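Local coordinates for protein aromatic amino acid exporter YddG (Starkeya novella, PDB 5I20) that exports amino acids of widely differing character, among them threonine, methionine, lysine and glutamate, across the bacterial inner membrane, at residues V134-A138 against A266-A270; G10-I14 against L240-A246; L103-L107 against H121-L126; L16-L20 against L216-P220. All blocks are in the same frame, centred on the assembly; numbering follows the deposited sequence.

Contact 1 of 4, residues V134-A138 against A266-A270. With OLC ((2R)-2,3-dihydroxypropyl (9Z)-octadec-9-enoate), chain I.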
loop_
_atom_site.group_PDB
_atom_site.type_symbol
_atom_site.label_atom_id
_atom_site.label_comp_id
_atom_site.label_asym_id
_atom_site.label_seq_id
_atom_site.Cartn_x
_atom_site.Cartn_y
_atom_site.Cartn_z
ATOM N N VAL A 134 -14.271 -11.783 -0.403
ATOM C CA VAL A 134 -15.713 -11.591 -0.257
ATOM C C VAL A 134 -16.106 -10.161 -0.611
ATOM O O VAL A 134 -17.103 -9.928 -1.290
ATOM C CB VAL A 134 -16.188 -11.896 1.179
ATOM C CG1 VAL A 134 -17.657 -11.538 1.350
ATOM C CG2 VAL A 134 -15.967 -13.353 1.507
ATOM N N LEU A 135 -15.300 -9.210 -0.156
ATOM C CA LEU A 135 -15.603 -7.797 -0.320
ATOM C C LEU A 135 -15.519 -7.361 -1.780
ATOM O O LEU A 135 -16.487 -6.844 -2.337
ATOM C CB LEU A 135 -14.659 -6.957 0.544
ATOM C CG LEU A 135 -15.023 -5.493 0.782
ATOM C CD1 LEU A 135 -16.446 -5.367 1.297
ATOM C CD2 LEU A 135 -14.042 -4.882 1.768
ATOM N N LEU A 136 -14.361 -7.574 -2.395
ATOM C CA LEU A 136 -14.130 -7.126 -3.762
ATOM C C LEU A 136 -15.038 -7.859 -4.750
ATOM O O LEU A 136 -15.311 -7.357 -5.842
ATOM C CB LEU A 136 -12.656 -7.313 -4.145
ATOM C CG LEU A 136 -11.614 -6.573 -3.294
ATOM C CD1 LEU A 136 -10.209 -6.738 -3.871
ATOM C CD2 LEU A 136 -11.960 -5.099 -3.137
ATOM N N GLY A 137 -15.512 -9.039 -4.357
ATOM C CA GLY A 137 -16.406 -9.817 -5.195
ATOM C C GLY A 137 -17.873 -9.483 -4.986
ATOM O O GLY A 137 -18.747 -10.061 -5.635
ATOM N N ALA A 138 -18.144 -8.540 -4.088
ATOM C CA ALA A 138 -19.518 -8.152 -3.771
ATOM C C ALA A 138 -20.126 -7.251 -4.842
ATOM O O ALA A 138 -21.296 -6.880 -4.758
ATOM C CB ALA A 138 -19.573 -7.464 -2.420
ATOM N N ALA A 266 -21.665 -8.833 2.697
ATOM C CA ALA A 266 -20.271 -9.071 2.344
ATOM C C ALA A 266 -19.339 -8.196 3.173
ATOM O O ALA A 266 -18.243 -8.612 3.543
ATOM C CB ALA A 266 -20.049 -8.820 0.859
ATOM N N LEU A 267 -19.783 -6.976 3.454
ATOM C CA LEU A 267 -19.012 -6.052 4.268
ATOM C C LEU A 267 -18.971 -6.535 5.719
ATOM O O LEU A 267 -17.934 -6.459 6.380
ATOM C CB LEU A 267 -19.605 -4.642 4.166
ATOM C CG LEU A 267 -18.862 -3.455 4.789
ATOM C CD1 LEU A 267 -19.301 -3.233 6.227
ATOM C CD2 LEU A 267 -17.349 -3.627 4.704
ATOM N N ALA A 268 -20.101 -7.038 6.206
ATOM C CA ALA A 268 -20.180 -7.560 7.566
ATOM C C ALA A 268 -19.264 -8.772 7.747
ATOM O O ALA A 268 -18.543 -8.867 8.739
ATOM C CB ALA A 268 -21.618 -7.925 7.918
ATOM N N ILE A 269 -19.294 -9.687 6.781
ATOM C CA ILE A 269 -18.457 -10.882 6.819
ATOM C C ILE A 269 -16.971 -10.526 6.753
ATOM O O ILE A 269 -16.161 -11.093 7.487
ATOM C CB ILE A 269 -18.806 -11.849 5.664
ATOM C CG1 ILE A 269 -20.231 -12.386 5.826
ATOM C CG2 ILE A 269 -17.825 -13.007 5.609
ATOM C CD1 ILE A 269 -20.412 -13.286 7.028
ATOM N N ALA A 270 -16.620 -9.579 5.888
ATOM C CA ALA A 270 -15.232 -9.131 5.769
ATOM C C ALA A 270 -14.752 -8.506 7.076
ATOM O O ALA A 270 -13.629 -8.753 7.513
ATOM C CB ALA A 270 -15.081 -8.148 4.622
HETATM C C9 OLC I . -18.792 -2.104 11.818
HETATM C C8 OLC I . -19.804 -3.188 11.667
HETATM C C7 OLC I . -19.754 -3.725 10.277
HETATM C C6 OLC I . -20.861 -3.140 9.466
HETATM C C5 OLC I . -21.732 -4.235 8.946
HETATM C C4 OLC I . -22.793 -3.660 8.068
HETATM C C3 OLC I . -23.450 -4.749 7.290
HETATM C C2 OLC I . -24.830 -4.985 7.804
#

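Contact 2 of 4, residues G10-I14 against L240-A246. With OLC ((2R)-2,3-dihydroxypropyl (9Z)-octadec-9-enoate), chain J.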
loop_
_atom_site.group_PDB
_atom_site.type_symbol
_atom_site.label_atom_id
_atom_site.label_comp_id
_atom_site.label_asym_id
_atom_site.label_seq_id
_atom_site.Cartn_x
_atom_site.Cartn_y
_atom_site.Cartn_z
ATOM N N GLY A 10 3.173 2.105 12.067
ATOM C CA GLY A 10 3.001 1.489 10.762
ATOM C C GLY A 10 1.541 1.349 10.375
ATOM O O GLY A 10 1.182 1.439 9.195
ATOM N N PHE A 11 0.689 1.141 11.375
ATOM C CA PHE A 11 -0.734 0.956 11.125
ATOM C C PHE A 11 -1.396 2.241 10.633
ATOM O O PHE A 11 -2.492 2.204 10.068
ATOM C CB PHE A 11 -1.444 0.450 12.382
ATOM C CG PHE A 11 -2.890 0.119 12.160
ATOM C CD1 PHE A 11 -3.250 -0.951 11.358
ATOM C CD2 PHE A 11 -3.890 0.882 12.738
ATOM C CE1 PHE A 11 -4.582 -1.260 11.141
ATOM C CE2 PHE A 11 -5.223 0.577 12.525
ATOM C CZ PHE A 11 -5.568 -0.495 11.725
ATOM N N THR A 12 -0.736 3.376 10.842
ATOM C CA THR A 12 -1.273 4.640 10.359
ATOM C C THR A 12 -1.171 4.716 8.833
ATOM O O THR A 12 -1.988 5.373 8.189
ATOM C CB THR A 12 -0.565 5.855 11.002
ATOM O OG1 THR A 12 0.832 5.834 10.693
ATOM C CG2 THR A 12 -0.748 5.841 12.518
ATOM N N ALA A 13 -0.182 4.034 8.257
ATOM C CA ALA A 13 -0.072 3.938 6.801
ATOM C C ALA A 13 -1.272 3.195 6.227
ATOM O O ALA A 13 -1.827 3.583 5.197
ATOM C CB ALA A 13 1.219 3.240 6.399
ATOM N N ILE A 14 -1.661 2.122 6.908
ATOM C CA ILE A 14 -2.821 1.330 6.523
ATOM C C ILE A 14 -4.101 2.158 6.620
ATOM O O ILE A 14 -4.997 2.034 5.784
ATOM C CB ILE A 14 -2.940 0.070 7.398
ATOM C CG1 ILE A 14 -1.669 -0.772 7.268
ATOM C CG2 ILE A 14 -4.171 -0.738 7.022
ATOM C CD1 ILE A 14 -1.542 -1.872 8.310
ATOM N N LEU A 240 1.969 -6.353 10.785
ATOM C CA LEU A 240 1.557 -5.284 9.878
ATOM C C LEU A 240 1.101 -5.860 8.540
ATOM O O LEU A 240 0.259 -5.275 7.857
ATOM C CB LEU A 240 2.691 -4.273 9.676
ATOM C CG LEU A 240 2.954 -3.332 10.856
ATOM C CD1 LEU A 240 4.272 -2.591 10.686
ATOM C CD2 LEU A 240 1.804 -2.342 11.023
ATOM N N GLY A 241 1.658 -7.010 8.170
ATOM C CA GLY A 241 1.179 -7.750 7.014
ATOM C C GLY A 241 -0.261 -8.186 7.217
ATOM O O GLY A 241 -1.114 -7.976 6.355
ATOM N N VAL A 242 -0.530 -8.782 8.377
ATOM C CA VAL A 242 -1.877 -9.208 8.740
ATOM C C VAL A 242 -2.836 -8.019 8.772
ATOM O O VAL A 242 -3.926 -8.074 8.202
ATOM C CB VAL A 242 -1.895 -9.917 10.121
ATOM C CG1 VAL A 242 -3.319 -10.276 10.528
ATOM C CG2 VAL A 242 -1.024 -11.163 10.085
ATOM N N LEU A 243 -2.414 -6.941 9.425
ATOM C CA LEU A 243 -3.256 -5.762 9.608
ATOM C C LEU A 243 -3.537 -5.015 8.308
ATOM O O LEU A 243 -4.488 -4.240 8.233
ATOM C CB LEU A 243 -2.613 -4.812 10.616
ATOM C CG LEU A 243 -2.503 -5.343 12.044
ATOM C CD1 LEU A 243 -1.730 -4.373 12.919
ATOM C CD2 LEU A 243 -3.884 -5.621 12.626
ATOM N N SER A 244 -2.718 -5.241 7.287
ATOM C CA SER A 244 -2.908 -4.549 6.013
ATOM C C SER A 244 -4.233 -4.920 5.335
ATOM O O SER A 244 -4.785 -4.119 4.588
ATOM C CB SER A 244 -1.730 -4.830 5.077
ATOM O OG SER A 244 -0.568 -4.147 5.523
ATOM N N TYR A 245 -4.764 -6.112 5.611
ATOM C CA TYR A 245 -6.082 -6.471 5.077
ATOM C C TYR A 245 -7.220 -5.684 5.736
ATOM O O TYR A 245 -8.387 -5.900 5.423
ATOM C CB TYR A 245 -6.347 -7.973 5.220
ATOM C CG TYR A 245 -5.628 -8.802 4.185
ATOM C CD1 TYR A 245 -5.793 -8.547 2.828
ATOM C CD2 TYR A 245 -4.761 -9.817 4.563
ATOM C CE1 TYR A 245 -5.127 -9.291 1.877
ATOM C CE2 TYR A 245 -4.089 -10.567 3.622
ATOM C CZ TYR A 245 -4.274 -10.300 2.279
ATOM O OH TYR A 245 -3.604 -11.045 1.336
ATOM N N ALA A 246 -6.891 -4.777 6.649
ATOM C CA ALA A 246 -7.908 -3.892 7.198
ATOM C C ALA A 246 -8.231 -2.781 6.203
ATOM O O ALA A 246 -9.323 -2.219 6.229
ATOM C CB ALA A 246 -7.459 -3.305 8.524
HETATM C C10 OLC J . -4.067 8.479 10.311
HETATM C C9 OLC J . -2.697 8.713 10.855
HETATM C C11 OLC J . -4.800 9.600 9.654
HETATM C C8 OLC J . -2.042 10.036 10.642
HETATM C C7 OLC J . -1.242 10.400 11.847
HETATM C C6 OLC J . -0.059 9.499 11.965
HETATM C C5 OLC J . 1.160 10.321 12.209
HETATM C C4 OLC J . 1.883 9.822 13.415
HETATM C C3 OLC J . 3.326 10.182 13.293
HETATM C C2 OLC J . 3.960 10.195 14.642
HETATM C C1 OLC J . 5.438 10.065 14.498
HETATM O O19 OLC J . 6.194 9.635 15.563
HETATM O O20 OLC J . 5.971 10.287 13.420
#

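Contact 3 of 4, residues L103-L107 against H121-L126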
loop_
_atom_site.group_PDB
_atom_site.type_symbol
_atom_site.label_atom_id
_atom_site.label_comp_id
_atom_site.label_asym_id
_atom_site.label_seq_id
_atom_site.Cartn_x
_atom_site.Cartn_y
_atom_site.Cartn_z
ATOM N N LEU A 103 -0.394 -10.919 2.362
ATOM C CA LEU A 103 -0.022 -12.306 2.622
ATOM C C LEU A 103 1.453 -12.540 2.297
ATOM O O LEU A 103 2.152 -13.256 3.011
ATOM C CB LEU A 103 -0.905 -13.259 1.812
ATOM C CG LEU A 103 -0.596 -14.758 1.897
ATOM C CD1 LEU A 103 -0.717 -15.259 3.329
ATOM C CD2 LEU A 103 -1.517 -15.547 0.970
ATOM N N LEU A 104 1.921 -11.921 1.220
ATOM C CA LEU A 104 3.305 -12.070 0.787
ATOM C C LEU A 104 4.279 -11.512 1.818
ATOM O O LEU A 104 5.319 -12.111 2.083
ATOM C CB LEU A 104 3.516 -11.386 -0.566
ATOM C CG LEU A 104 2.828 -12.051 -1.759
ATOM C CD1 LEU A 104 3.082 -11.279 -3.043
ATOM C CD2 LEU A 104 3.288 -13.498 -1.895
ATOM N N ILE A 105 3.934 -10.366 2.397
ATOM C CA ILE A 105 4.744 -9.772 3.453
ATOM C C ILE A 105 4.846 -10.712 4.657
ATOM O O ILE A 105 5.934 -10.914 5.202
ATOM C CB ILE A 105 4.174 -8.405 3.899
ATOM C CG1 ILE A 105 4.440 -7.350 2.820
ATOM C CG2 ILE A 105 4.777 -7.969 5.225
ATOM C CD1 ILE A 105 3.962 -5.965 3.182
ATOM N N VAL A 106 3.717 -11.286 5.062
ATOM C CA VAL A 106 3.701 -12.236 6.170
ATOM C C VAL A 106 4.613 -13.420 5.866
ATOM O O VAL A 106 5.458 -13.784 6.682
ATOM C CB VAL A 106 2.275 -12.749 6.470
ATOM C CG1 VAL A 106 2.315 -13.850 7.523
ATOM C CG2 VAL A 106 1.378 -11.607 6.924
ATOM N N LEU A 107 4.450 -14.004 4.683
ATOM C CA LEU A 107 5.276 -15.130 4.262
ATOM C C LEU A 107 6.754 -14.743 4.120
ATOM O O LEU A 107 7.636 -15.487 4.549
ATOM C CB LEU A 107 4.750 -15.713 2.944
ATOM C CG LEU A 107 3.368 -16.377 3.010
ATOM C CD1 LEU A 107 2.881 -16.798 1.629
ATOM C CD2 LEU A 107 3.390 -17.570 3.959
ATOM N N HIS A 121 0.009 -16.063 12.605
ATOM C CA HIS A 121 0.266 -14.980 11.664
ATOM C C HIS A 121 -0.238 -15.341 10.270
ATOM O O HIS A 121 -0.929 -14.553 9.624
ATOM C CB HIS A 121 1.759 -14.649 11.620
ATOM C CG HIS A 121 2.316 -14.210 12.935
ATOM N ND1 HIS A 121 3.547 -14.618 13.402
ATOM C CD2 HIS A 121 1.806 -13.394 13.892
ATOM C CE1 HIS A 121 3.771 -14.078 14.586
ATOM N NE2 HIS A 121 2.728 -13.329 14.904
ATOM N N VAL A 122 0.105 -16.543 9.819
ATOM C CA VAL A 122 -0.317 -17.018 8.507
ATOM C C VAL A 122 -1.837 -17.184 8.453
ATOM O O VAL A 122 -2.478 -16.777 7.485
ATOM C CB VAL A 122 0.378 -18.348 8.147
ATOM C CG1 VAL A 122 -0.202 -18.938 6.871
ATOM C CG2 VAL A 122 1.880 -18.130 8.005
ATOM N N ALA A 123 -2.409 -17.763 9.503
ATOM C CA ALA A 123 -3.855 -17.928 9.592
ATOM C C ALA A 123 -4.572 -16.579 9.618
ATOM O O ALA A 123 -5.639 -16.425 9.029
ATOM C CB ALA A 123 -4.217 -18.734 10.818
ATOM N N GLY A 124 -3.986 -15.608 10.311
ATOM C CA GLY A 124 -4.552 -14.273 10.382
ATOM C C GLY A 124 -4.569 -13.617 9.017
ATOM O O GLY A 124 -5.550 -12.982 8.633
ATOM N N ALA A 125 -3.477 -13.787 8.278
ATOM C CA ALA A 125 -3.373 -13.260 6.925
ATOM C C ALA A 125 -4.382 -13.916 5.985
ATOM O O ALA A 125 -4.981 -13.247 5.142
ATOM C CB ALA A 125 -1.957 -13.449 6.395
ATOM N N LEU A 126 -4.570 -15.225 6.132
ATOM C CA LEU A 126 -5.472 -15.965 5.258
ATOM C C LEU A 126 -6.925 -15.546 5.479
ATOM O O LEU A 126 -7.714 -15.499 4.535
ATOM C CB LEU A 126 -5.310 -17.472 5.468
ATOM C CG LEU A 126 -3.971 -18.018 4.963
ATOM C CD1 LEU A 126 -3.744 -19.454 5.423
ATOM C CD2 LEU A 126 -3.886 -17.908 3.447
#

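Contact 4 of 4, residues L16-L20 against L216-P220. With OLC ((2R)-2,3-dihydroxypropyl (9Z)-octadec-9-enoate), chain G.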
loop_
_atom_site.group_PDB
_atom_site.type_symbol
_atom_site.label_atom_id
_atom_site.label_comp_id
_atom_site.label_asym_id
_atom_site.label_seq_id
_atom_site.Cartn_x
_atom_site.Cartn_y
_atom_site.Cartn_z
ATOM N N LEU A 16 -4.206 5.483 6.296
ATOM C CA LEU A 16 -4.139 6.493 5.244
ATOM C C LEU A 16 -4.412 5.892 3.865
ATOM O O LEU A 16 -5.033 6.533 3.019
ATOM C CB LEU A 16 -2.777 7.198 5.262
ATOM C CG LEU A 16 -2.558 8.188 6.414
ATOM C CD1 LEU A 16 -1.102 8.611 6.500
ATOM C CD2 LEU A 16 -3.459 9.410 6.261
ATOM N N TRP A 17 -3.964 4.660 3.643
ATOM C CA TRP A 17 -4.208 3.983 2.371
ATOM C C TRP A 17 -5.670 3.564 2.232
ATOM O O TRP A 17 -6.146 3.310 1.128
ATOM C CB TRP A 17 -3.286 2.771 2.223
ATOM C CG TRP A 17 -1.843 3.154 2.082
ATOM C CD1 TRP A 17 -1.351 4.308 1.545
ATOM C CD2 TRP A 17 -0.706 2.390 2.503
ATOM N NE1 TRP A 17 0.022 4.306 1.594
ATOM C CE2 TRP A 17 0.443 3.141 2.181
ATOM C CE3 TRP A 17 -0.548 1.143 3.119
ATOM C CZ2 TRP A 17 1.734 2.688 2.455
ATOM C CZ3 TRP A 17 0.732 0.694 3.387
ATOM C CH2 TRP A 17 1.857 1.466 3.056
ATOM N N SER A 18 -6.378 3.505 3.355
ATOM C CA SER A 18 -7.802 3.184 3.346
ATOM C C SER A 18 -8.636 4.312 2.734
ATOM O O SER A 18 -9.766 4.084 2.298
ATOM C CB SER A 18 -8.296 2.889 4.767
ATOM O OG SER A 18 -7.571 1.824 5.359
ATOM N N THR A 19 -8.082 5.524 2.704
ATOM C CA THR A 19 -8.820 6.687 2.202
ATOM C C THR A 19 -8.673 6.890 0.690
ATOM O O THR A 19 -9.251 7.821 0.131
ATOM C CB THR A 19 -8.375 7.996 2.904
ATOM O OG1 THR A 19 -7.056 8.360 2.468
ATOM C CG2 THR A 19 -8.386 7.837 4.418
ATOM N N LEU A 20 -7.905 6.020 0.038
ATOM C CA LEU A 20 -7.613 6.154 -1.391
ATOM C C LEU A 20 -8.855 6.173 -2.277
ATOM O O LEU A 20 -8.980 7.023 -3.161
ATOM C CB LEU A 20 -6.691 5.022 -1.848
ATOM C CG LEU A 20 -5.218 5.171 -1.474
ATOM C CD1 LEU A 20 -4.416 3.969 -1.947
ATOM C CD2 LEU A 20 -4.663 6.458 -2.057
ATOM N N LEU A 216 -4.012 13.512 -1.320
ATOM C CA LEU A 216 -3.303 12.278 -1.627
ATOM C C LEU A 216 -1.805 12.445 -1.393
ATOM O O LEU A 216 -1.148 11.555 -0.857
ATOM C CB LEU A 216 -3.563 11.853 -3.074
ATOM C CG LEU A 216 -4.974 11.401 -3.451
ATOM C CD1 LEU A 216 -5.047 11.069 -4.936
ATOM C CD2 LEU A 216 -5.397 10.205 -2.615
ATOM N N GLY A 217 -1.275 13.596 -1.795
ATOM C CA GLY A 217 0.145 13.872 -1.673
ATOM C C GLY A 217 0.626 13.997 -0.240
ATOM O O GLY A 217 1.718 13.542 0.095
ATOM N N ILE A 218 -0.188 14.615 0.609
ATOM C CA ILE A 218 0.179 14.816 2.007
ATOM C C ILE A 218 -0.072 13.563 2.850
ATOM O O ILE A 218 0.762 13.182 3.669
ATOM C CB ILE A 218 -0.590 16.000 2.624
ATOM C CG1 ILE A 218 -0.315 17.282 1.835
ATOM C CG2 ILE A 218 -0.208 16.189 4.084
ATOM C CD1 ILE A 218 -0.998 18.506 2.405
ATOM N N GLY A 219 -1.216 12.922 2.639
ATOM C CA GLY A 219 -1.625 11.794 3.458
ATOM C C GLY A 219 -1.102 10.442 3.011
ATOM O O GLY A 219 -0.069 9.981 3.498
ATOM N N PRO A 220 -1.819 9.791 2.081
ATOM C CA PRO A 220 -1.489 8.454 1.569
ATOM C C PRO A 220 -0.107 8.355 0.919
ATOM O O PRO A 220 0.289 7.266 0.500
ATOM C CB PRO A 220 -2.589 8.201 0.533
ATOM C CG PRO A 220 -3.728 9.045 0.984
ATOM C CD PRO A 220 -3.093 10.286 1.533
HETATM C C10 OLC G . 0.184 -0.439 -0.976
HETATM C C9 OLC G . 0.259 0.980 -0.531
HETATM C C11 OLC G . 0.517 -0.776 -2.387
HETATM C C8 OLC G . 0.640 2.046 -1.499
HETATM C C16 OLC G . -3.980 -1.716 -4.497
HETATM C C12 OLC G . -0.255 -1.977 -2.816
HETATM C C7 OLC G . -0.569 2.782 -1.968
HETATM C C15 OLC G . -2.691 -1.671 -5.248
HETATM C C13 OLC G . -0.459 -1.934 -4.293
HETATM C C6 OLC G . -0.161 3.873 -2.901
HETATM C C14 OLC G . -1.723 -2.638 -4.651
HETATM C C5 OLC G . -0.824 3.678 -4.223
HETATM C C4 OLC G . -0.760 4.941 -5.016
HETATM C C3 OLC G . -1.595 4.805 -6.245
HETATM C C2 OLC G . -1.695 6.128 -6.926
#

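Contact 1 of 4, residues V134-A138 against A266-A270
Leu135 and Ala266 bring the two backbones nearest, with 5.5 Å between Leu135 CA and Ala266 CA, where the last turn of helix 119-136 passes the first turn of helix 265-282. Such closeness suits the small residue: the methyl of Ala266 is directed at the other segment and touches without holding the chains apart. It receives two methyl groups, for Val134 CG1 lies 3.7 Å from Ala266 CB, and Ala138 CB sits 3.6 Å from the same Ala266 CB. Val134 puts CG1 there by holding it anti to its own nitrogen (chi1 174°), and this branch also lies, more distantly, near CB of Ile269, whose chain end then leads away to the surface.

Leu135 works along the other flank. Its CB meets Ala270 CB at 4.3 Å, while its CD1 meets Leu267 CD2 at 3.9 Å. The two leucine side chains run side by side, pointing the same way, and meet through these methyls; both rest on Thr252 of helix 246-258. The other methyl of Leu267, CD1, lies 3.6 Å from C6 of the OLC chain I lipid, so Leu267 has Leu135 against one methyl and the lipid chain against the other.

Past Leu136 the helix ends, and the bond from Ala138 N to Leu135 O brings Ala138 back over Ala266. Apolar contact alone joins the segments, much of it made on the methyls of Ala266 and Ala270. This is the close, small-residue packing of transmembrane helices, here joining the periplasmic ends of two helices from the two EamA regions of a DMT transporter.

Contact 2 of 4, residues G10-I14 against L240-A246
The Phe11 ring has the methyl of Ala246 at its edge, near the ring plane, with Phe11 CE1 4.4 Å from Ala246 CB, while Leu243 comes to it obliquely. There Phe11 CD1 lies 4.0 Å from Leu243 CB, and the two side chains cross at about a right angle. Phe11 reaches this place because its ring swings anti to the backbone nitrogen (chi1 -175°), across to the other helix. A bound OLC lipid touches both Phe11 and Leu243.

Ile14 fills the deeper part. Its CD1 meets Leu243 CB at 3.9 Å and Ser244 OG at 3.7 Å, and its CG2 lies against the carbonyl oxygen of Leu243. The hydroxyl beside this apolar branch is satisfied within its own segment, Ser244 OG donating to Leu240 O at 2.7 Å. Gly10 offers bare backbone, over which Leu240 CD2 lies 3.8 Å from Gly10 C and 3.7 Å from Phe11 N.

Helix 3-17 meets helix 237-243 and the type I turn Leu243-Ala246 in a buried place: around them, helix 224-234 packs on Leu240 and Ser244, helix 101-108 also touches Ser244, and helix 265-282 covers Leu243 and Ala246.

Contact 3 of 4, residues L103-L107 against H121-L126
Leu103 and Val106 meet Ala125 in an apolar contact between sequence-adjacent membrane helices, 101-108 and 119-136, which are joined by a short cytoplasmic loop. The axes of the two short segments run antiparallel, at 174°, and come within 9.6 Å of each other. The methyl of Ala125 is the shared target: Leu103 CD1 lies 3.8 Å from Ala125 CB, and Val106 CG2 is at the same separation from that atom. A small residue here lets two bulkier ones converge on one spot.

Leu103 extends its side chain anti to the nitrogen (chi1 176°), and its CD1 goes on to Leu126 CD2 at 4.1 Å; these two leucines cross at a slant, with Leu126 on the surface. One turn on, the other branch of Val106, CG1, rests 3.9 Å from His121 O and also faces Val122 CG2. Valine fits because its two branches fork, one to Ala125 and one to the backbone a turn earlier. Leu107 CD2 closes the surface side against Val122 CG2 at 4.4 Å.

Of the His121 side chain, CB is the part near Val106; the ring leads away, with ND1 hydrogen-bonded to Arg118 N, just before the helix. Val106 also packs on Val242 of helix 237-243. Neighbouring helices joined by a short loop and zipped by leucine, valine and alanine form an antiparallel helical hairpin, a basic building block of multi-pass membrane transporters.

Contact 4 of 4, residues L16-L20 against L216-P220
Pro220 is the bump of this contact: its ring wedges into the hollow formed by Leu16 and the type I turn Trp17-Leu20. Pro220 CG presses 3.5 Å from Leu16 O and also touches Thr19 OG1, the Thr19 and Pro220 side chains crossing at about a right angle, while Pro220 CB has Leu20 CD2 at 3.7 Å on another wall. Leu16 O is gripped twice from within its own segment, by Thr19 N and by Thr19 OG1, the latter at 2.8 Å, which probably helps to hold the hollow's shape.

A second bump fits the other way. Leu16 sends CD1 to within 3.5 Å of Gly219 O, and its CD2 approaches the same glycine, whose lack of a side chain brings bare backbone to the interface. Farther along, Leu20 CD2 touches Leu216 CD2 at 3.9 Å, these side chains too being nearly perpendicular.

Trp17 adds the polar link. With its CG anti to the carbonyl carbon (chi1 -67°), the indole turns back so that NE1 donates to Pro220 O at 3.2 Å; the acceptor lies in the ring plane, but the bond is well bent (135° at the hydrogen). Over one face of the indole, C9 of the OLC chain G lipid stands 3.4 Å above the centre, and the rings of Trp163 and Trp228 also meet Trp17.

Proline, unable to donate from its nitrogen, suits the kink at Pro220, within a wider pi-type turn at 217-220. A kinked helix packed on a turn, one from each EamA region and with an acyl chain on the tryptophan, is consistent with the wall of the central cavity of a basket-shaped DMT transporter.

Contacts 1, 2 and 4 each join one EamA region to the other, whereas contact 3 stays within the first. Their segments interleave along the chain: contacts 1 and 2 cross, as do 1 and 4, while contact 3 lies within the span of both 2 and 4. Contacts 2 and 4 share helix 3-17, with centres 13 Å apart; contacts 1 and 3 share helix 119-136, toward its periplasmic and cytoplasmic ends. Contacts 2 and 3 touch directly, through Val242 and Tyr245. Contacts 3 and 4, centres 24 Å apart, lie on opposite sides of the chain's centre. Contacts 1, 2 and 4 thus tie the two EamA regions together at three places.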